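Local structure of Orf11 (Staphylococcus phage P68, 6O43) at residues N2-I7 with Y159-L164; D24-K29 with L186-K191; K52-I57 with F95-L100. The protein is a potential phage lysin, probably taking part in breakdown of the staphylococcal cell wall. All blocks are in the same frame, centred on the assembly; numbering follows the deposited sequence.

Contact 1 (N2-I7 with Y159-L164)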
loop_
_atom_site.group_PDB
_atom_site.type_symbol
_atom_site.label_atom_id
_atom_site.label_comp_id
_atom_site.label_asym_id
_atom_site.label_seq_id
_atom_site.Cartn_x
_atom_site.Cartn_y
_atom_site.Cartn_z
ATOM N N ASN A 2 -7.893 -0.891 18.217
ATOM C CA ASN A 2 -8.555 -1.511 17.075
ATOM C C ASN A 2 -7.738 -1.306 15.799
ATOM O O ASN A 2 -8.292 -1.087 14.719
ATOM C CB ASN A 2 -9.969 -0.949 16.901
ATOM C CG ASN A 2 -9.975 0.474 16.368
ATOM O OD1 ASN A 2 -9.020 1.226 16.559
ATOM N ND2 ASN A 2 -11.053 0.846 15.686
ATOM N N ASP A 3 -6.412 -1.370 15.939
ATOM C CA ASP A 3 -5.541 -1.289 14.772
ATOM C C ASP A 3 -5.851 -2.403 13.779
ATOM O O ASP A 3 -5.873 -2.174 12.564
ATOM C CB ASP A 3 -4.075 -1.357 15.200
ATOM C CG ASP A 3 -3.634 -0.132 15.973
ATOM O OD1 ASP A 3 -4.394 0.859 16.009
ATOM O OD2 ASP A 3 -2.524 -0.163 16.545
ATOM N N GLN A 4 -6.088 -3.617 14.279
ATOM C CA GLN A 4 -6.370 -4.737 13.387
ATOM C C GLN A 4 -7.614 -4.470 12.551
ATOM O O GLN A 4 -7.663 -4.812 11.363
ATOM C CB GLN A 4 -6.524 -6.026 14.195
ATOM C CG GLN A 4 -6.478 -7.280 13.344
ATOM C CD GLN A 4 -5.251 -7.319 12.452
ATOM O OE1 GLN A 4 -4.118 -7.235 12.927
ATOM N NE2 GLN A 4 -5.471 -7.427 11.145
ATOM N N GLU A 5 -8.628 -3.848 13.156
ATOM C CA GLU A 5 -9.832 -3.492 12.415
ATOM C C GLU A 5 -9.521 -2.496 11.305
ATOM O O GLU A 5 -10.057 -2.603 10.195
ATOM C CB GLU A 5 -10.877 -2.930 13.379
ATOM C CG GLU A 5 -12.144 -2.399 12.731
ATOM C CD GLU A 5 -13.146 -1.918 13.763
ATOM O OE1 GLU A 5 -13.098 -2.418 14.907
ATOM O OE2 GLU A 5 -13.970 -1.037 13.436
ATOM N N LYS A 6 -8.656 -1.518 11.582
ATOM C CA LYS A 6 -8.256 -0.576 10.541
ATOM C C LYS A 6 -7.419 -1.263 9.470
ATOM O O LYS A 6 -7.618 -1.027 8.272
ATOM C CB LYS A 6 -7.495 0.596 11.161
ATOM C CG LYS A 6 -8.357 1.467 12.066
ATOM C CD LYS A 6 -7.705 2.810 12.367
ATOM C CE LYS A 6 -6.662 2.700 13.466
ATOM N NZ LYS A 6 -6.667 3.916 14.333
ATOM N N ILE A 7 -6.480 -2.116 9.881
ATOM C CA ILE A 7 -5.694 -2.880 8.916
ATOM C C ILE A 7 -6.610 -3.719 8.036
ATOM O O ILE A 7 -6.480 -3.732 6.806
ATOM C CB ILE A 7 -4.657 -3.756 9.641
ATOM C CG1 ILE A 7 -3.619 -2.884 10.348
ATOM C CG2 ILE A 7 -3.992 -4.720 8.665
ATOM C CD1 ILE A 7 -2.850 -3.620 11.437
ATOM N N TYR A 159 -1.619 -9.643 8.812
ATOM C CA TYR A 159 -2.161 -10.785 9.539
ATOM C C TYR A 159 -1.502 -11.079 10.882
ATOM O O TYR A 159 -2.050 -11.883 11.646
ATOM C CB TYR A 159 -2.063 -12.051 8.674
ATOM C CG TYR A 159 -2.986 -12.065 7.477
ATOM C CD1 TYR A 159 -4.330 -11.723 7.604
ATOM C CD2 TYR A 159 -2.513 -12.423 6.221
ATOM C CE1 TYR A 159 -5.179 -11.745 6.508
ATOM C CE2 TYR A 159 -3.351 -12.449 5.124
ATOM C CZ TYR A 159 -4.679 -12.112 5.271
ATOM O OH TYR A 159 -5.511 -12.138 4.175
ATOM N N TYR A 160 -0.350 -10.491 11.188
ATOM C CA TYR A 160 0.322 -10.756 12.455
ATOM C C TYR A 160 1.282 -9.612 12.755
ATOM O O TYR A 160 2.506 -9.786 12.682
ATOM C CB TYR A 160 1.061 -12.097 12.411
ATOM C CG TYR A 160 1.590 -12.557 13.756
ATOM C CD1 TYR A 160 0.725 -12.941 14.773
ATOM C CD2 TYR A 160 2.957 -12.618 14.003
ATOM C CE1 TYR A 160 1.206 -13.368 16.000
ATOM C CE2 TYR A 160 3.445 -13.040 15.226
ATOM C CZ TYR A 160 2.564 -13.412 16.217
ATOM O OH TYR A 160 3.046 -13.831 17.433
ATOM N N PRO A 161 0.756 -8.428 13.084
ATOM C CA PRO A 161 1.616 -7.240 13.212
ATOM C C PRO A 161 2.725 -7.377 14.240
ATOM O O PRO A 161 3.723 -6.654 14.138
ATOM C CB PRO A 161 0.623 -6.133 13.599
ATOM C CG PRO A 161 -0.686 -6.592 13.032
ATOM C CD PRO A 161 -0.675 -8.090 13.202
ATOM N N LEU A 162 2.593 -8.266 15.228
ATOM C CA LEU A 162 3.713 -8.524 16.130
ATOM C C LEU A 162 4.969 -8.907 15.362
ATOM O O LEU A 162 6.082 -8.565 15.777
ATOM C CB LEU A 162 3.362 -9.631 17.127
ATOM C CG LEU A 162 2.454 -9.293 18.310
ATOM C CD1 LEU A 162 2.317 -10.510 19.212
ATOM C CD2 LEU A 162 2.999 -8.106 19.087
ATOM N N GLY A 163 4.813 -9.615 14.241
ATOM C CA GLY A 163 5.960 -10.032 13.453
ATOM C C GLY A 163 6.803 -8.884 12.939
ATOM O O GLY A 163 7.969 -9.094 12.585
ATOM N N LEU A 164 6.241 -7.674 12.884
ATOM C CA LEU A 164 7.003 -6.514 12.436
ATOM C C LEU A 164 8.040 -6.075 13.463
ATOM O O LEU A 164 9.017 -5.416 13.094
ATOM C CB LEU A 164 6.058 -5.350 12.121
ATOM C CG LEU A 164 4.935 -5.590 11.107
ATOM C CD1 LEU A 164 3.976 -4.403 11.074
ATOM C CD2 LEU A 164 5.496 -5.855 9.718
#

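Contact 2 (D24-K29 with L186-K191)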
loop_
_atom_site.group_PDB
_atom_site.type_symbol
_atom_site.label_atom_id
_atom_site.label_comp_id
_atom_site.label_asym_id
_atom_site.label_seq_id
_atom_site.Cartn_x
_atom_site.Cartn_y
_atom_site.Cartn_z
ATOM N N ASP A 24 -8.697 17.090 -5.493
ATOM C CA ASP A 24 -8.627 18.441 -4.943
ATOM C C ASP A 24 -8.237 18.415 -3.471
ATOM O O ASP A 24 -7.377 19.186 -3.034
ATOM C CB ASP A 24 -9.966 19.158 -5.120
ATOM C CG ASP A 24 -10.147 19.722 -6.510
ATOM O OD1 ASP A 24 -9.131 19.914 -7.211
ATOM O OD2 ASP A 24 -11.307 19.984 -6.899
ATOM N N GLN A 25 -8.866 17.536 -2.690
ATOM C CA GLN A 25 -8.517 17.424 -1.280
ATOM C C GLN A 25 -7.112 16.867 -1.090
ATOM O O GLN A 25 -6.437 17.216 -0.115
ATOM C CB GLN A 25 -9.545 16.551 -0.559
ATOM C CG GLN A 25 -10.939 17.164 -0.519
ATOM C CD GLN A 25 -12.015 16.152 -0.187
ATOM O OE1 GLN A 25 -12.147 15.125 -0.853
ATOM N NE2 GLN A 25 -12.794 16.436 0.851
ATOM N N LEU A 26 -6.648 16.025 -2.018
ATOM C CA LEU A 26 -5.362 15.357 -1.839
ATOM C C LEU A 26 -4.192 16.302 -2.095
ATOM O O LEU A 26 -3.194 16.263 -1.368
ATOM C CB LEU A 26 -5.270 14.135 -2.758
ATOM C CG LEU A 26 -6.102 12.907 -2.373
ATOM C CD1 LEU A 26 -5.999 11.824 -3.442
ATOM C CD2 LEU A 26 -5.659 12.362 -1.020
ATOM N N VAL A 27 -4.295 17.163 -3.112
ATOM C CA VAL A 27 -3.127 17.933 -3.549
ATOM C C VAL A 27 -2.492 18.716 -2.406
ATOM O O VAL A 27 -1.287 18.542 -2.164
ATOM C CB VAL A 27 -3.499 18.833 -4.743
ATOM C CG1 VAL A 27 -2.307 19.693 -5.134
ATOM C CG2 VAL A 27 -3.960 17.984 -5.918
ATOM N N PRO A 28 -3.215 19.571 -1.677
ATOM C CA PRO A 28 -2.564 20.309 -0.581
ATOM C C PRO A 28 -2.018 19.412 0.517
ATOM O O PRO A 28 -1.079 19.810 1.217
ATOM C CB PRO A 28 -3.685 21.221 -0.059
ATOM C CG PRO A 28 -4.959 20.560 -0.496
ATOM C CD PRO A 28 -4.636 19.927 -1.820
ATOM N N LYS A 29 -2.574 18.209 0.688
ATOM C CA LYS A 29 -2.132 17.344 1.777
ATOM C C LYS A 29 -0.772 16.720 1.497
ATOM O O LYS A 29 0.010 16.503 2.430
ATOM C CB LYS A 29 -3.167 16.244 2.032
ATOM C CG LYS A 29 -4.482 16.735 2.617
ATOM C CD LYS A 29 -4.270 17.343 3.992
ATOM C CE LYS A 29 -5.592 17.651 4.669
ATOM N NZ LYS A 29 -5.403 18.496 5.881
ATOM N N LEU A 186 -7.848 8.473 7.423
ATOM C CA LEU A 186 -8.748 9.025 8.431
ATOM C C LEU A 186 -8.273 10.394 8.905
ATOM O O LEU A 186 -9.069 11.332 9.026
ATOM C CB LEU A 186 -8.870 8.056 9.607
ATOM C CG LEU A 186 -9.457 6.677 9.296
ATOM C CD1 LEU A 186 -9.179 5.711 10.435
ATOM C CD2 LEU A 186 -10.955 6.778 9.032
ATOM N N ALA A 187 -6.975 10.527 9.183
ATOM C CA ALA A 187 -6.439 11.821 9.591
ATOM C C ALA A 187 -6.786 12.906 8.580
ATOM O O ALA A 187 -7.007 14.067 8.948
ATOM C CB ALA A 187 -4.925 11.726 9.777
ATOM N N TRP A 188 -6.846 12.546 7.300
ATOM C CA TRP A 188 -7.140 13.485 6.226
ATOM C C TRP A 188 -8.633 13.642 5.959
ATOM O O TRP A 188 -9.009 14.332 5.007
ATOM C CB TRP A 188 -6.431 13.048 4.943
ATOM C CG TRP A 188 -4.953 13.270 4.956
ATOM C CD1 TRP A 188 -4.220 13.875 5.935
ATOM C CD2 TRP A 188 -4.026 12.896 3.932
ATOM N NE1 TRP A 188 -2.892 13.898 5.584
ATOM C CE2 TRP A 188 -2.747 13.303 4.358
ATOM C CE3 TRP A 188 -4.154 12.255 2.697
ATOM C CZ2 TRP A 188 -1.605 13.090 3.593
ATOM C CZ3 TRP A 188 -3.019 12.043 1.940
ATOM C CH2 TRP A 188 -1.760 12.459 2.391
ATOM N N GLY A 189 -9.488 13.017 6.762
ATOM C CA GLY A 189 -10.919 13.150 6.578
ATOM C C GLY A 189 -11.554 12.139 5.653
ATOM O O GLY A 189 -12.682 12.362 5.201
ATOM N N GLY A 190 -10.872 11.037 5.349
ATOM C CA GLY A 190 -11.442 9.972 4.554
ATOM C C GLY A 190 -12.168 8.958 5.417
ATOM O O GLY A 190 -12.296 9.103 6.634
ATOM N N LYS A 191 -12.640 7.899 4.765
ATOM C CA LYS A 191 -13.409 6.864 5.439
ATOM C C LYS A 191 -12.930 5.481 5.023
ATOM O O LYS A 191 -12.577 5.255 3.862
ATOM C CB LYS A 191 -14.905 6.998 5.136
#

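Contact 3 (K52-I57 with F95-L100)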
loop_
_atom_site.group_PDB
_atom_site.type_symbol
_atom_site.label_atom_id
_atom_site.label_comp_id
_atom_site.label_asym_id
_atom_site.label_seq_id
_atom_site.Cartn_x
_atom_site.Cartn_y
_atom_site.Cartn_z
ATOM N N LYS A 52 -4.154 12.206 -11.630
ATOM C CA LYS A 52 -5.070 11.882 -12.721
ATOM C C LYS A 52 -4.576 10.678 -13.517
ATOM O O LYS A 52 -5.371 9.825 -13.926
ATOM C CB LYS A 52 -5.243 13.092 -13.641
ATOM C CG LYS A 52 -6.025 14.249 -13.042
ATOM C CD LYS A 52 -6.203 15.360 -14.069
ATOM C CE LYS A 52 -6.696 14.796 -15.396
ATOM N NZ LYS A 52 -7.021 15.868 -16.384
ATOM N N ALA A 53 -3.266 10.595 -13.750
ATOM C CA ALA A 53 -2.728 9.531 -14.590
ATOM C C ALA A 53 -2.874 8.165 -13.924
ATOM O O ALA A 53 -3.304 7.200 -14.566
ATOM C CB ALA A 53 -1.264 9.819 -14.927
ATOM N N VAL A 54 -2.534 8.060 -12.640
ATOM C CA VAL A 54 -2.678 6.769 -11.970
ATOM C C VAL A 54 -4.151 6.398 -11.856
ATOM O O VAL A 54 -4.524 5.225 -11.973
ATOM C CB VAL A 54 -1.977 6.775 -10.596
ATOM C CG1 VAL A 54 -0.520 7.202 -10.732
ATOM C CG2 VAL A 54 -2.712 7.664 -9.608
ATOM N N LYS A 55 -5.015 7.395 -11.647
ATOM C CA LYS A 55 -6.449 7.133 -11.588
ATOM C C LYS A 55 -6.948 6.503 -12.881
ATOM O O LYS A 55 -7.718 5.537 -12.853
ATOM C CB LYS A 55 -7.209 8.427 -11.299
ATOM C CG LYS A 55 -8.713 8.248 -11.197
ATOM C CD LYS A 55 -9.424 9.574 -10.948
ATOM C CE LYS A 55 -10.846 9.344 -10.457
ATOM N NZ LYS A 55 -10.840 8.481 -9.235
ATOM N N GLU A 56 -6.528 7.047 -14.027
ATOM C CA GLU A 56 -6.950 6.496 -15.311
ATOM C C GLU A 56 -6.523 5.043 -15.467
ATOM O O GLU A 56 -7.200 4.268 -16.149
ATOM C CB GLU A 56 -6.379 7.338 -16.452
ATOM C CG GLU A 56 -7.354 8.339 -17.028
ATOM C CD GLU A 56 -8.367 7.687 -17.943
ATOM O OE1 GLU A 56 -8.064 6.601 -18.485
ATOM O OE2 GLU A 56 -9.466 8.252 -18.116
ATOM N N ILE A 57 -5.411 4.660 -14.843
ATOM C CA ILE A 57 -4.896 3.305 -14.996
ATOM C C ILE A 57 -5.610 2.328 -14.068
ATOM O O ILE A 57 -5.716 1.136 -14.380
ATOM C CB ILE A 57 -3.376 3.304 -14.765
ATOM C CG1 ILE A 57 -2.669 3.962 -15.953
ATOM C CG2 ILE A 57 -2.867 1.886 -14.521
ATOM C CD1 ILE A 57 -1.236 4.357 -15.674
ATOM N N PHE A 95 4.069 3.572 -14.953
ATOM C CA PHE A 95 4.680 2.254 -14.802
ATOM C C PHE A 95 4.246 1.599 -13.494
ATOM O O PHE A 95 3.832 0.434 -13.473
ATOM C CB PHE A 95 6.204 2.385 -14.875
ATOM C CG PHE A 95 6.948 1.114 -14.566
ATOM C CD1 PHE A 95 6.942 0.051 -15.456
ATOM C CD2 PHE A 95 7.677 0.990 -13.392
ATOM C CE1 PHE A 95 7.636 -1.122 -15.175
ATOM C CE2 PHE A 95 8.374 -0.179 -13.106
ATOM C CZ PHE A 95 8.352 -1.236 -14.000
ATOM N N ILE A 96 4.313 2.348 -12.391
ATOM C CA ILE A 96 3.970 1.778 -11.092
ATOM C C ILE A 96 2.469 1.558 -10.972
ATOM O O ILE A 96 2.024 0.622 -10.294
ATOM C CB ILE A 96 4.499 2.673 -9.959
ATOM C CG1 ILE A 96 6.027 2.607 -9.911
ATOM C CG2 ILE A 96 3.894 2.253 -8.630
ATOM C CD1 ILE A 96 6.574 1.176 -9.893
ATOM N N ALA A 97 1.663 2.409 -11.609
ATOM C CA ALA A 97 0.219 2.211 -11.579
ATOM C C ALA A 97 -0.163 0.908 -12.265
ATOM O O ALA A 97 -0.948 0.119 -11.728
ATOM C CB ALA A 97 -0.497 3.396 -12.230
ATOM N N ARG A 98 0.381 0.665 -13.462
ATOM C CA ARG A 98 0.087 -0.583 -14.156
ATOM C C ARG A 98 0.658 -1.783 -13.409
ATOM O O ARG A 98 0.041 -2.853 -13.394
ATOM C CB ARG A 98 0.620 -0.532 -15.590
ATOM C CG ARG A 98 -0.178 0.391 -16.507
ATOM C CD ARG A 98 0.312 0.307 -17.942
ATOM N NE ARG A 98 1.680 0.791 -18.090
ATOM C CZ ARG A 98 2.007 1.958 -18.639
ATOM N NH1 ARG A 98 1.061 2.767 -19.102
ATOM N NH2 ARG A 98 3.282 2.312 -18.729
ATOM N N LYS A 99 1.819 -1.618 -12.768
ATOM C CA LYS A 99 2.383 -2.700 -11.967
ATOM C C LYS A 99 1.473 -3.038 -10.791
ATOM O O LYS A 99 1.234 -4.215 -10.495
ATOM C CB LYS A 99 3.782 -2.311 -11.484
ATOM C CG LYS A 99 4.683 -3.487 -11.153
ATOM C CD LYS A 99 6.145 -3.072 -11.164
ATOM N N LEU A 100 0.930 -2.016 -10.128
ATOM C CA LEU A 100 0.051 -2.248 -8.988
ATOM C C LEU A 100 -1.260 -2.902 -9.408
ATOM O O LEU A 100 -1.816 -3.716 -8.660
ATOM C CB LEU A 100 -0.215 -0.929 -8.269
ATOM C CG LEU A 100 -0.164 -0.943 -6.745
ATOM C CD1 LEU A 100 0.997 -1.797 -6.262
ATOM C CD2 LEU A 100 -0.045 0.476 -6.210
#

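Contact 1 (N2-I7 with Y159-L164)
Pro-161 turns the CG corner of its ring to Gln-4 and Ile-7, two side chains a helical turn apart on helix 3-11. Its CG lies 4.0 Å from CD1 of Ile-7, and the two groups slide past each other in opposite directions. Ile-7 is buried, and its CG1 branch, beside the backbone N (chi1 -66°), carries CD1 out to the proline; the same side chain also rests on Leu-179 of helix 177-187 and on Asn-176. Gln-4 crosses the proline at about a right angle, with OE1 at the CG-CD edge of the ring, 3.5 Å from Pro-161 CG and 3.6 Å from Pro-161 CD. No hydrogen bond joins the segments, so the carboxamide oxygen meets the ring by close packing. Structurally, the first turn of the N-terminal helix here meets the short 3-10 segment 161-164, which follows helix 152-159 once Tyr-160 has left helical geometry. A proline suits the first position of such a turn, because no amide hydrogen is required there. Among the polar interactions, the turn is closed by Gly-163 N on Tyr-160 O (2.8 Å) and by Leu-164 N on Pro-161 O (3.0 Å), while Ile-7 N bonds to Asp-3 O (2.8 Å) in the facing helix. The other end of the Gln-4 amide is held outside the contact: NE2 hydrogen-bonds to Asp-8 OD1, one helical turn on, and to Ala-158 O at the end of helix 152-159. These bonds fix the rotation of the amide, and a bend at chi2 (52°) brings the group over to the proline. On the far side of the turn, CB of Leu-162 lies 3.9 Å above one face of the Tyr-160 ring, offset toward its rim, and Tyr-168 touches both side chains.

Contact 2 (D24-K29 with L186-K191)
The indole of Trp-188 receives Lys-29 over one face: CB of the lysine stands 3.8 Å from the centroid of the six-membered ring of Trp-188, only 10° off the ring normal, a clear CH-pi contact. The rest of the aliphatic chain follows the same face toward the five-membered ring, where Lys-29 CD lies 4.0 Å from Trp-188 NE1. A bend at chi2 (-63°) lays the chain along the indole; beyond it the chain runs extended. The Leu-26 side chain, one helical turn earlier, crosses that of Trp-188 at about a right angle, and its CD2 reaches Trp-188 CZ3 from an oblique position, at 4.0 Å. Val-66 of helix 61-71 and Leu-21 also touch the indole.

One segment lies at a helix kink, the other at a helix end. Helix 23-30 is kinked at Pro-28, which has no amide hydrogen to give to the turn before, and Lys-29 N makes only a weak bond to Leu-26 O. Helix 177-187 ends in a Schellman motif: Gly-189 takes a positive phi (89°), and its N bonds to Leu-186 O at 2.9 Å. Trp-188 thus projects from the very end of its helix onto helix 23-30, while the chain beyond turns off to pair its backbone at Lys-191 with Phe-19.

With no hydrogen bond between the segments, the contact rests on dispersion and on C-H groups set over pi electrons; the lysine lends its methylenes to the tryptophan, and as the residue is exposed, its charge is probably turned to solvent.

Contact 3 (K52-I57 with F95-L100)
Ile-57, a main contributor to this contact, has a backbone N shared between two carbonyls of its own helix, both weakly: Val-54 O at 3.1 Å and Ala-53 O at 3.3 Å. This weak, bifurcated bonding lies in the last turn of helix 44-57, whose final residue is Ile-57. The turn packs against the middle of helix 89-104 as a nearly parallel helix pair within an all-helical chain; the axes of the two short segments approach to 9.0 Å and cross at -28°. The small Ala-97 is consistent with the close approach. It points its CB at the partner helix, and its CA comes 5.4 Å from the CA of Val-54. The methyl is hemmed in by both residues of the facing turn. Val-54 meets it with CB and, slightly farther off, with CG1, and is itself buried, touching Ala-93 and, in helix 61-71, Phe-64. Ile-57 presents two branches to the same methyl: CG2 lies 3.6 Å from Ala-97 CB, and CD1 lies 3.7 Å from it. With CG2 anti to the backbone N and CG1 beside that N (chi1 -72°), both methyl ends are brought to the partner helix, and the side chain also touches Lys-94 one turn before Arg-98. No hydrogen bond crosses the interface, which is aliphatic packing. Arg-98, an exposed residue, adds the base of its side chain at the side of the contact, crossing Ile-57 obliquely, while its backbone O accepts a hydrogen bond from Ser-102 OG farther along the helix. Beyond CG the chain bends at chi3 (-65°), and the guanidinium has CD1 of Ile-57 at an oblique position. Ile-57 CG2 thus sits against the backbone as well as the side chain, 3.6 Å from Arg-98 N and 3.7 Å from Arg-98 CG.

In the fold
Contacts 1 and 2 alternate along the chain and bring its first two helices against its late segments; contact 3 joins parts of the sequence lying within the span that each of them closes. The centres of contacts 1 and 2 are 23 Å apart, yet the two touch directly where Lys-6 CD packs 3.8 Å from Leu-186 CD1. Contact 3 has its centre 19 Å from that of contact 2 and 27 Å from that of contact 1, lying across the chain's centre from contact 1. A triiodobenzene dicarboxylate (I3C) is bound by Trp-39 and Arg-86 to Tyr-89; it lies about 13 Å from the side chain of Val-54 in contact 3, whose Phe-95 makes a cation-pi contact with Arg-86.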